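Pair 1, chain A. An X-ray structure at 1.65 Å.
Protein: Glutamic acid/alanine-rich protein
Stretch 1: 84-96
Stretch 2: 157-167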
# COMPACT_ATOMS: atom_id res chain seq x y z
N HIS A 84 -5.10 -7.33 -2.49
CA HIS A 84 -4.63 -6.10 -3.15
C HIS A 84 -3.12 -6.06 -3.29
O HIS A 84 -2.60 -5.67 -4.31
CB HIS A 84 -5.13 -4.88 -2.41
CG HIS A 84 -6.62 -4.76 -2.40
ND1 HIS A 84 -7.30 -4.06 -1.43
CD2 HIS A 84 -7.55 -5.26 -3.23
CE1 HIS A 84 -8.59 -4.09 -1.70
NE2 HIS A 84 -8.78 -4.85 -2.77
N ALA A 85 -2.42 -6.55 -2.28
CA ALA A 85 -0.97 -6.55 -2.30
C ALA A 85 -0.45 -7.53 -3.37
O ALA A 85 0.48 -7.19 -4.13
CB ALA A 85 -0.45 -6.94 -0.93
N ALA A 86 -1.02 -8.73 -3.39
CA ALA A 86 -0.54 -9.77 -4.34
C ALA A 86 -0.94 -9.36 -5.78
O ALA A 86 -0.18 -9.63 -6.73
CB ALA A 86 -1.08 -11.11 -4.00
N ASP A 87 -2.10 -8.74 -5.95
CA ASP A 87 -2.49 -8.25 -7.28
C ASP A 87 -1.47 -7.21 -7.76
O ASP A 87 -1.03 -7.20 -8.92
CB ASP A 87 -3.87 -7.57 -7.26
CG ASP A 87 -5.05 -8.54 -7.09
OD1 ASP A 87 -4.89 -9.77 -7.19
OD2 ASP A 87 -6.16 -8.03 -6.86
N LEU A 88 -1.13 -6.27 -6.88
CA LEU A 88 -0.26 -5.18 -7.31
C LEU A 88 1.18 -5.67 -7.60
O LEU A 88 1.79 -5.30 -8.61
CB LEU A 88 -0.22 -4.09 -6.22
CG LEU A 88 0.78 -2.97 -6.45
CD1 LEU A 88 0.43 -2.20 -7.74
CD2 LEU A 88 0.79 -2.01 -5.25
N THR A 89 1.66 -6.57 -6.77
CA THR A 89 2.97 -7.20 -7.03
C THR A 89 2.99 -7.95 -8.37
O THR A 89 3.94 -7.80 -9.17
CB THR A 89 3.42 -8.09 -5.83
OG1 THR A 89 2.50 -9.16 -5.67
CG2 THR A 89 3.47 -7.29 -4.54
N ALA A 90 1.90 -8.68 -8.66
CA ALA A 90 1.75 -9.41 -9.94
C ALA A 90 1.68 -8.46 -11.14
O ALA A 90 2.20 -8.75 -12.23
CB ALA A 90 0.46 -10.27 -9.91
N ALA A 91 0.90 -7.39 -10.97
CA ALA A 91 0.72 -6.42 -12.04
C ALA A 91 2.01 -5.74 -12.43
O ALA A 91 2.14 -5.26 -13.58
CB ALA A 91 -0.33 -5.38 -11.64
N SER A 92 2.93 -5.57 -11.48
CA SER A 92 4.09 -4.72 -11.72
C SER A 92 5.34 -5.50 -12.09
O SER A 92 6.37 -4.90 -12.42
CB SER A 92 4.39 -3.85 -10.52
OG SER A 92 4.53 -4.64 -9.36
N LYS A 93 5.26 -6.82 -11.98
CA LYS A 93 6.41 -7.69 -12.23
C LYS A 93 6.95 -7.40 -13.62
O LYS A 93 8.16 -7.20 -13.78
CB LYS A 93 6.01 -9.18 -12.10
CG LYS A 93 7.19 -10.15 -12.30
CD LYS A 93 6.71 -11.63 -12.44
CE LYS A 93 7.88 -12.56 -12.70
NZ LYS A 93 8.71 -12.67 -11.46
N ASP A 94 6.08 -7.43 -14.64
CA ASP A 94 6.55 -7.24 -16.00
C ASP A 94 7.10 -5.83 -16.22
O ASP A 94 8.08 -5.66 -16.97
CB ASP A 94 5.48 -7.59 -17.05
CG ASP A 94 5.19 -9.10 -17.14
OD1 ASP A 94 5.98 -9.93 -16.62
OD2 ASP A 94 4.14 -9.45 -17.74
N ALA A 95 6.49 -4.84 -15.56
CA ALA A 95 6.92 -3.44 -15.71
C ALA A 95 8.32 -3.21 -15.09
O ALA A 95 9.16 -2.54 -15.66
CB ALA A 95 5.92 -2.49 -15.08
N ILE A 96 8.55 -3.82 -13.94
CA ILE A 96 9.88 -3.77 -13.34
C ILE A 96 10.93 -4.42 -14.24
O ILE A 96 11.98 -3.83 -14.52
CB ILE A 96 9.90 -4.41 -11.93
CG1 ILE A 96 9.18 -3.48 -10.91
CG2 ILE A 96 11.32 -4.63 -11.52
CD1 ILE A 96 8.68 -4.21 -9.63
N ALA A 157 -1.27 4.32 -14.28
CA ALA A 157 -2.55 4.43 -13.57
C ALA A 157 -2.94 3.10 -12.90
O ALA A 157 -3.61 3.10 -11.88
CB ALA A 157 -3.63 4.89 -14.50
N VAL A 158 -2.56 1.98 -13.51
CA VAL A 158 -2.78 0.66 -12.94
C VAL A 158 -2.17 0.56 -11.53
O VAL A 158 -2.82 0.09 -10.59
CB VAL A 158 -2.12 -0.43 -13.84
CG1 VAL A 158 -2.17 -1.80 -13.13
CG2 VAL A 158 -2.87 -0.53 -15.18
N PHE A 159 -0.95 1.08 -11.39
CA PHE A 159 -0.19 0.88 -10.16
C PHE A 159 -0.69 1.92 -9.18
O PHE A 159 -0.76 1.67 -7.98
CB PHE A 159 1.33 1.00 -10.42
CG PHE A 159 1.80 0.12 -11.52
CD1 PHE A 159 1.49 -1.24 -11.53
CD2 PHE A 159 2.59 0.64 -12.56
CE1 PHE A 159 1.91 -2.06 -12.58
CE2 PHE A 159 3.03 -0.18 -13.59
CZ PHE A 159 2.70 -1.51 -13.60
N VAL A 160 -1.07 3.08 -9.69
CA VAL A 160 -1.57 4.14 -8.84
C VAL A 160 -2.88 3.66 -8.21
O VAL A 160 -3.05 3.74 -6.98
CB VAL A 160 -1.79 5.45 -9.64
CG1 VAL A 160 -2.64 6.46 -8.80
CG2 VAL A 160 -0.43 6.05 -10.02
N LYS A 161 -3.72 3.02 -9.01
CA LYS A 161 -4.98 2.45 -8.53
C LYS A 161 -4.70 1.38 -7.49
O LYS A 161 -5.34 1.36 -6.43
CB LYS A 161 -5.77 1.84 -9.69
CG LYS A 161 -7.17 1.35 -9.28
CD LYS A 161 -8.21 1.47 -10.40
CE LYS A 161 -9.33 0.44 -10.24
NZ LYS A 161 -9.53 0.09 -8.80
N GLY A 162 -3.73 0.51 -7.77
CA GLY A 162 -3.52 -0.62 -6.84
C GLY A 162 -2.97 -0.13 -5.52
O GLY A 162 -3.33 -0.65 -4.42
N LEU A 163 -2.09 0.87 -5.59
CA LEU A 163 -1.53 1.45 -4.36
C LEU A 163 -2.57 2.25 -3.58
O LEU A 163 -2.63 2.15 -2.35
CB LEU A 163 -0.28 2.31 -4.65
CG LEU A 163 0.65 2.63 -3.47
CD1 LEU A 163 0.93 1.40 -2.64
CD2 LEU A 163 1.98 3.23 -3.93
N LYS A 164 -3.42 3.01 -4.28
CA LYS A 164 -4.55 3.68 -3.60
C LYS A 164 -5.44 2.67 -2.84
O LYS A 164 -5.97 2.98 -1.75
CB LYS A 164 -5.42 4.45 -4.60
CG LYS A 164 -4.80 5.77 -5.03
CD LYS A 164 -5.72 6.48 -5.98
CE LYS A 164 -5.26 7.92 -6.21
NZ LYS A 164 -6.00 8.59 -7.32
N SER A 165 -5.65 1.50 -3.44
CA SER A 165 -6.47 0.44 -2.78
C SER A 165 -5.83 0.07 -1.48
O SER A 165 -6.53 -0.09 -0.48
CB SER A 165 -6.64 -0.82 -3.64
OG SER A 165 -7.50 -0.58 -4.73
N LEU A 166 -4.50 -0.14 -1.49
CA LEU A 166 -3.83 -0.59 -0.25
C LEU A 166 -3.84 0.54 0.77
O LEU A 166 -4.01 0.31 1.97
CB LEU A 166 -2.38 -0.98 -0.54
CG LEU A 166 -2.27 -2.35 -1.18
CD1 LEU A 166 -0.91 -2.50 -1.88
CD2 LEU A 166 -2.51 -3.44 -0.09
N GLU A 167 -3.73 1.78 0.29
CA GLU A 167 -3.78 2.96 1.19
C GLU A 167 -5.16 3.06 1.80
O GLU A 167 -5.28 3.33 2.99
CB GLU A 167 -3.41 4.26 0.45
CG GLU A 167 -1.92 4.38 0.15
CD GLU A 167 -1.62 5.36 -0.98
OE1 GLU A 167 -2.57 5.92 -1.57
OE2 GLU A 167 -0.42 5.54 -1.28

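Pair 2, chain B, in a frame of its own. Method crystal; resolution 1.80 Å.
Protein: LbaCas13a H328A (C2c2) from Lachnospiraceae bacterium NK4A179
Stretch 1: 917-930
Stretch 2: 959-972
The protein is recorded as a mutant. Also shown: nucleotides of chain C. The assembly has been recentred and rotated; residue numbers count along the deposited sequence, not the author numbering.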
# COMPACT_ATOMS: atom_id res chain seq x y z
N GLN B 917 15.78 -6.60 0.85
CA GLN B 917 15.19 -5.57 1.69
C GLN B 917 15.91 -4.24 1.51
O GLN B 917 15.26 -3.20 1.41
CB GLN B 917 15.22 -5.98 3.15
CG GLN B 917 14.21 -7.06 3.44
CD GLN B 917 14.35 -7.55 4.83
OE1 GLN B 917 15.46 -7.59 5.38
NE2 GLN B 917 13.22 -7.91 5.43
N ALA B 918 17.24 -4.27 1.46
CA ALA B 918 17.96 -3.01 1.27
C ALA B 918 17.60 -2.39 -0.08
O ALA B 918 17.43 -1.17 -0.19
CB ALA B 918 19.48 -3.24 1.36
N ASN B 919 17.45 -3.24 -1.10
CA ASN B 919 17.03 -2.74 -2.41
C ASN B 919 15.65 -2.10 -2.33
O ASN B 919 15.41 -1.03 -2.91
CB ASN B 919 17.02 -3.88 -3.43
CG ASN B 919 16.52 -3.44 -4.80
OD1 ASN B 919 17.22 -2.75 -5.52
ND2 ASN B 919 15.29 -3.86 -5.17
N HIS B 920 14.73 -2.75 -1.63
CA HIS B 920 13.40 -2.17 -1.43
C HIS B 920 13.48 -0.85 -0.67
O HIS B 920 12.79 0.12 -1.02
CB HIS B 920 12.51 -3.14 -0.64
CG HIS B 920 12.00 -4.30 -1.43
ND1 HIS B 920 11.61 -4.20 -2.75
CD2 HIS B 920 11.76 -5.59 -1.07
CE1 HIS B 920 11.19 -5.38 -3.18
NE2 HIS B 920 11.26 -6.23 -2.17
N MET B 921 14.28 -0.79 0.39
CA MET B 921 14.47 0.45 1.13
C MET B 921 14.99 1.55 0.22
O MET B 921 14.48 2.67 0.24
CB MET B 921 15.42 0.24 2.31
CG MET B 921 15.57 1.45 3.21
SD MET B 921 16.72 1.00 4.54
CE MET B 921 16.27 2.17 5.82
N LEU B 922 15.96 1.23 -0.63
CA LEU B 922 16.46 2.22 -1.58
C LEU B 922 15.35 2.67 -2.52
O LEU B 922 15.23 3.87 -2.82
CB LEU B 922 17.62 1.63 -2.36
CG LEU B 922 18.43 2.58 -3.23
CD1 LEU B 922 18.83 3.84 -2.44
CD2 LEU B 922 19.65 1.83 -3.75
N GLY B 923 14.52 1.74 -2.97
CA GLY B 923 13.41 2.09 -3.85
C GLY B 923 12.41 3.02 -3.17
O GLY B 923 11.87 3.92 -3.80
N PHE B 924 12.16 2.81 -1.87
CA PHE B 924 11.25 3.69 -1.15
C PHE B 924 11.83 5.09 -1.02
O PHE B 924 11.11 6.09 -1.08
CB PHE B 924 10.96 3.11 0.24
CG PHE B 924 9.93 2.00 0.22
CD1 PHE B 924 8.73 2.17 -0.44
CD2 PHE B 924 10.18 0.79 0.87
CE1 PHE B 924 7.78 1.13 -0.46
CE2 PHE B 924 9.23 -0.23 0.85
CZ PHE B 924 8.04 -0.05 0.20
N LEU B 925 13.14 5.18 -0.80
CA LEU B 925 13.78 6.49 -0.79
C LEU B 925 13.59 7.19 -2.13
O LEU B 925 13.26 8.38 -2.18
CB LEU B 925 15.25 6.35 -0.46
CG LEU B 925 15.96 7.70 -0.38
CD1 LEU B 925 15.53 8.40 0.89
CD2 LEU B 925 17.49 7.50 -0.40
N HIS B 926 13.83 6.46 -3.22
CA HIS B 926 13.64 7.04 -4.55
C HIS B 926 12.21 7.52 -4.75
O HIS B 926 11.98 8.59 -5.33
CB HIS B 926 13.96 6.02 -5.62
CG HIS B 926 15.37 5.57 -5.61
ND1 HIS B 926 15.78 4.41 -6.24
CD2 HIS B 926 16.49 6.12 -5.06
CE1 HIS B 926 17.08 4.26 -6.07
NE2 HIS B 926 17.53 5.28 -5.37
N SER B 927 11.24 6.70 -4.34
CA SER B 927 9.84 7.04 -4.52
C SER B 927 9.49 8.28 -3.70
O SER B 927 8.75 9.16 -4.16
CB SER B 927 8.95 5.85 -4.13
OG SER B 927 9.11 4.79 -5.06
N TYR B 928 10.03 8.36 -2.48
CA TYR B 928 9.85 9.56 -1.66
C TYR B 928 10.37 10.79 -2.39
O TYR B 928 9.69 11.82 -2.47
CB TYR B 928 10.57 9.37 -0.32
CG TYR B 928 10.64 10.64 0.48
CD1 TYR B 928 9.56 11.06 1.24
CD2 TYR B 928 11.78 11.43 0.48
CE1 TYR B 928 9.59 12.21 1.94
CE2 TYR B 928 11.84 12.61 1.21
CZ TYR B 928 10.73 12.98 1.96
OH TYR B 928 10.72 14.13 2.70
N LYS B 929 11.60 10.72 -2.90
CA LYS B 929 12.21 11.91 -3.48
C LYS B 929 11.41 12.38 -4.70
O LYS B 929 11.17 13.58 -4.88
CB LYS B 929 13.65 11.63 -3.86
CG LYS B 929 14.40 12.86 -4.39
CD LYS B 929 15.84 12.51 -4.74
CE LYS B 929 16.61 13.77 -5.16
NZ LYS B 929 18.09 13.56 -5.13
N GLN B 930 10.98 11.44 -5.53
CA GLN B 930 10.22 11.79 -6.73
C GLN B 930 8.87 12.37 -6.37
O GLN B 930 8.40 13.29 -7.04
CB GLN B 930 10.04 10.56 -7.62
CG GLN B 930 9.69 10.92 -9.06
CD GLN B 930 8.22 11.17 -9.30
OE1 GLN B 930 7.37 10.68 -8.54
NE2 GLN B 930 7.90 11.89 -10.39
N ASP B 959 21.37 15.04 3.51
CA ASP B 959 21.15 15.06 2.07
C ASP B 959 20.63 13.70 1.61
O ASP B 959 21.22 12.67 1.93
CB ASP B 959 22.44 15.36 1.31
CG ASP B 959 22.86 16.81 1.40
OD1 ASP B 959 22.15 17.62 2.04
OD2 ASP B 959 23.93 17.13 0.83
N ILE B 960 19.53 13.71 0.84
CA ILE B 960 19.00 12.45 0.32
C ILE B 960 20.04 11.75 -0.54
O ILE B 960 20.12 10.51 -0.55
CB ILE B 960 17.70 12.70 -0.46
CG1 ILE B 960 16.58 13.06 0.52
CG2 ILE B 960 17.32 11.44 -1.29
CD1 ILE B 960 15.38 13.72 -0.14
N THR B 961 20.85 12.51 -1.29
CA THR B 961 21.91 11.90 -2.10
C THR B 961 22.90 11.12 -1.24
O THR B 961 23.40 10.08 -1.67
CB THR B 961 22.63 12.97 -2.94
OG1 THR B 961 21.67 13.64 -3.77
CG2 THR B 961 23.70 12.35 -3.83
N ASP B 962 23.19 11.60 -0.03
CA ASP B 962 24.05 10.85 0.87
C ASP B 962 23.35 9.61 1.41
O ASP B 962 23.96 8.54 1.50
CB ASP B 962 24.52 11.71 2.04
CG ASP B 962 25.52 12.77 1.61
OD1 ASP B 962 26.09 12.65 0.50
OD2 ASP B 962 25.72 13.71 2.39
N VAL B 963 22.08 9.76 1.80
CA VAL B 963 21.33 8.60 2.28
C VAL B 963 21.29 7.54 1.21
O VAL B 963 21.49 6.35 1.48
CB VAL B 963 19.91 9.01 2.69
CG1 VAL B 963 19.16 7.77 3.19
CG2 VAL B 963 19.99 10.06 3.79
N ASP B 964 21.00 7.97 -0.02
CA ASP B 964 20.98 7.08 -1.17
C ASP B 964 22.28 6.31 -1.29
O ASP B 964 22.28 5.08 -1.37
CB ASP B 964 20.68 7.88 -2.43
CG ASP B 964 20.35 7.00 -3.62
OD1 ASP B 964 21.28 6.35 -4.15
OD2 ASP B 964 19.16 6.93 -4.01
N ALA B 965 23.41 7.02 -1.28
CA ALA B 965 24.70 6.37 -1.44
C ALA B 965 24.96 5.38 -0.32
O ALA B 965 25.54 4.32 -0.54
CB ALA B 965 25.81 7.42 -1.50
N VAL B 966 24.55 5.73 0.90
CA VAL B 966 24.76 4.83 2.03
C VAL B 966 23.94 3.56 1.85
O VAL B 966 24.45 2.44 2.02
CB VAL B 966 24.41 5.53 3.34
CG1 VAL B 966 24.35 4.52 4.44
CG2 VAL B 966 25.46 6.61 3.67
N ILE B 967 22.65 3.71 1.56
CA ILE B 967 21.82 2.52 1.39
C ILE B 967 22.33 1.69 0.23
O ILE B 967 22.39 0.46 0.32
CB ILE B 967 20.35 2.90 1.20
CG1 ILE B 967 19.83 3.70 2.39
CG2 ILE B 967 19.50 1.61 1.04
CD1 ILE B 967 18.35 4.06 2.26
N ASP B 968 22.69 2.35 -0.87
CA ASP B 968 23.23 1.64 -2.03
C ASP B 968 24.47 0.85 -1.67
O ASP B 968 24.66 -0.29 -2.14
CB ASP B 968 23.52 2.65 -3.15
CG ASP B 968 24.23 2.01 -4.34
OD1 ASP B 968 23.54 1.47 -5.22
OD2 ASP B 968 25.48 2.04 -4.37
N LEU B 969 25.33 1.42 -0.81
CA LEU B 969 26.48 0.68 -0.32
C LEU B 969 26.03 -0.58 0.41
O LEU B 969 26.58 -1.67 0.18
CB LEU B 969 27.34 1.57 0.59
CG LEU B 969 28.47 0.86 1.35
CD1 LEU B 969 29.75 1.70 1.38
CD2 LEU B 969 28.04 0.50 2.78
N SER B 970 24.98 -0.48 1.23
CA SER B 970 24.44 -1.65 1.90
C SER B 970 23.87 -2.66 0.92
O SER B 970 24.11 -3.87 1.06
CB SER B 970 23.38 -1.22 2.92
OG SER B 970 23.99 -0.61 4.03
N VAL B 971 23.10 -2.21 -0.08
CA VAL B 971 22.56 -3.14 -1.06
C VAL B 971 23.67 -4.02 -1.62
O VAL B 971 23.57 -5.25 -1.65
CB VAL B 971 21.83 -2.39 -2.19
CG1 VAL B 971 21.43 -3.37 -3.32
CG2 VAL B 971 20.61 -1.66 -1.68
N LYS B 972 24.75 -3.38 -2.05
CA LYS B 972 25.85 -4.09 -2.69
C LYS B 972 26.56 -5.01 -1.71
O LYS B 972 26.82 -6.18 -2.00
CB LYS B 972 26.82 -3.08 -3.30
CG LYS B 972 26.27 -2.40 -4.56
CD LYS B 972 26.85 -1.03 -4.78
CE LYS B 972 26.55 -0.49 -6.18
NZ LYS B 972 26.88 0.98 -6.29
P U C 35 20.06 -3.60 -8.80
OP1 U C 35 19.46 -2.37 -8.24
OP2 U C 35 21.33 -3.39 -9.52
O5' U C 35 20.28 -4.69 -7.67
C5' U C 35 21.38 -4.62 -6.79
C4' U C 35 21.39 -5.84 -5.92
O4' U C 35 20.19 -5.87 -5.11
C3' U C 35 21.35 -7.15 -6.68
O3' U C 35 22.64 -7.51 -7.12
C2' U C 35 20.76 -8.12 -5.66
O2' U C 35 21.77 -8.60 -4.78
C1' U C 35 19.80 -7.20 -4.88
N1 U C 35 18.41 -7.37 -5.33
C2 U C 35 17.72 -8.43 -4.78
O2 U C 35 18.21 -9.17 -3.94
N3 U C 35 16.44 -8.59 -5.23
C4 U C 35 15.80 -7.82 -6.17
O4 U C 35 14.64 -8.12 -6.47
C5 U C 35 16.58 -6.75 -6.71
C6 U C 35 17.83 -6.56 -6.28
P A C 25 -5.00 11.74 -7.40
OP1 A C 25 -4.58 13.08 -7.92
OP2 A C 25 -5.84 10.86 -8.24
O5' A C 25 -3.68 10.96 -7.01
C5' A C 25 -3.72 9.73 -6.31
C4' A C 25 -2.69 9.69 -5.21
O4' A C 25 -1.36 9.55 -5.79
C3' A C 25 -2.65 10.94 -4.32
O3' A C 25 -2.38 10.53 -2.99
C2' A C 25 -1.42 11.68 -4.83
O2' A C 25 -0.82 12.53 -3.87
C1' A C 25 -0.51 10.52 -5.19
N9 A C 25 0.57 10.88 -6.10
C8 A C 25 0.56 11.85 -7.07
N7 A C 25 1.71 11.99 -7.68
C5 A C 25 2.52 11.05 -7.05
C6 A C 25 3.86 10.70 -7.24
N6 A C 25 4.63 11.29 -8.16
N1 A C 25 4.39 9.74 -6.45
C2 A C 25 3.61 9.16 -5.53
N3 A C 25 2.33 9.41 -5.26
C4 A C 25 1.84 10.37 -6.07
O HOH W 1 20.38 5.01 -6.12

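Antiparallel helices can meet with almost the same backbone geometry while filling the space between them quite differently, and these two pairs illustrate the point. In pair 1 the helix axes approach to 9.4 Å at 161°; in pair 2 they approach to 8.6 Å at 158°. The central backbones superpose with an RMSD of 0.4 Å.

A leucine is the clearest shared element. L88(A) matches L922(B), with side-chain centres only 0.3 Å apart, and both adopt the t, p rotamer. Each is a knob in a four-residue hole built from matched positions: F159(A), G162(A), L163(A) and L166(A) in pair 1, D964(B), I967(B), D968(B) and V971(B) in pair 2. At one wall the agreement is close: L88(A) CD2 lies 3.8 Å from L166(A) CD1, and L922(B) CD2 lies 4.2 Å from V971(B) CG2.

The other positions show how bulk can be redistributed. Where pair 1 has G162(A), pair 2 has I967(B). The CA atoms of L88(A) and G162(A) are 5.6 Å apart, although the axes are no closer overall than in pair 2; an ideal CB on the glycine would lie 3.1 Å from L88(A) CD1, which is tight. In pair 2 the CA atoms of L922(B) and I967(B) are 6.1 Å apart, and the isoleucine packs its CG2 3.9 Å from L922(B) CB and its CD1 3.9 Å from M921(B) CG.

The exchange between F159(A) and D964(B) is the most marked. The phenylalanine starts sideways, but its end reaches the opposite helix and sits among L88(A), A91(A), S92(A) and A95(A). Small residues leave room for the ring: A95(A) CB is 3.7 Å from F159(A) CZ, and S92(A) CB is 3.7 Å from F159(A) CE1. In pair 2 A91(A) is matched by L925(B), whose CD2 lies 3.8 Å from D964(B) CB and 4.0 Å from V963(B) CG1. S92(A) is matched by H926(B), and here the contact turns polar: H926(B) NE2 donates a weak hydrogen bond to D964(B) OD2 at 2.7 Å, while a water donates to D964(B) OD1 at 2.5 Å and also hydrogen-bonds H926(B) NE2 at 3.0 Å. No hydrogen bond crosses between the stretches of pair 1.

At the far end, H84(A) covers S165(A), whose CB stands 4.2 Å from the centroid of the H84(A) imidazole ring, over its face. H84(A) CB also lies 3.8 Å from L166(A) CD2, and the matching A918(B) keeps that contact, its CB 3.6 Å from V971(B) CG2, but has no ring to lay over S970(B). One backbone frame thus accommodates either an aromatic knob or a polar bridge beside a leucine that the two pairs share at the matched position.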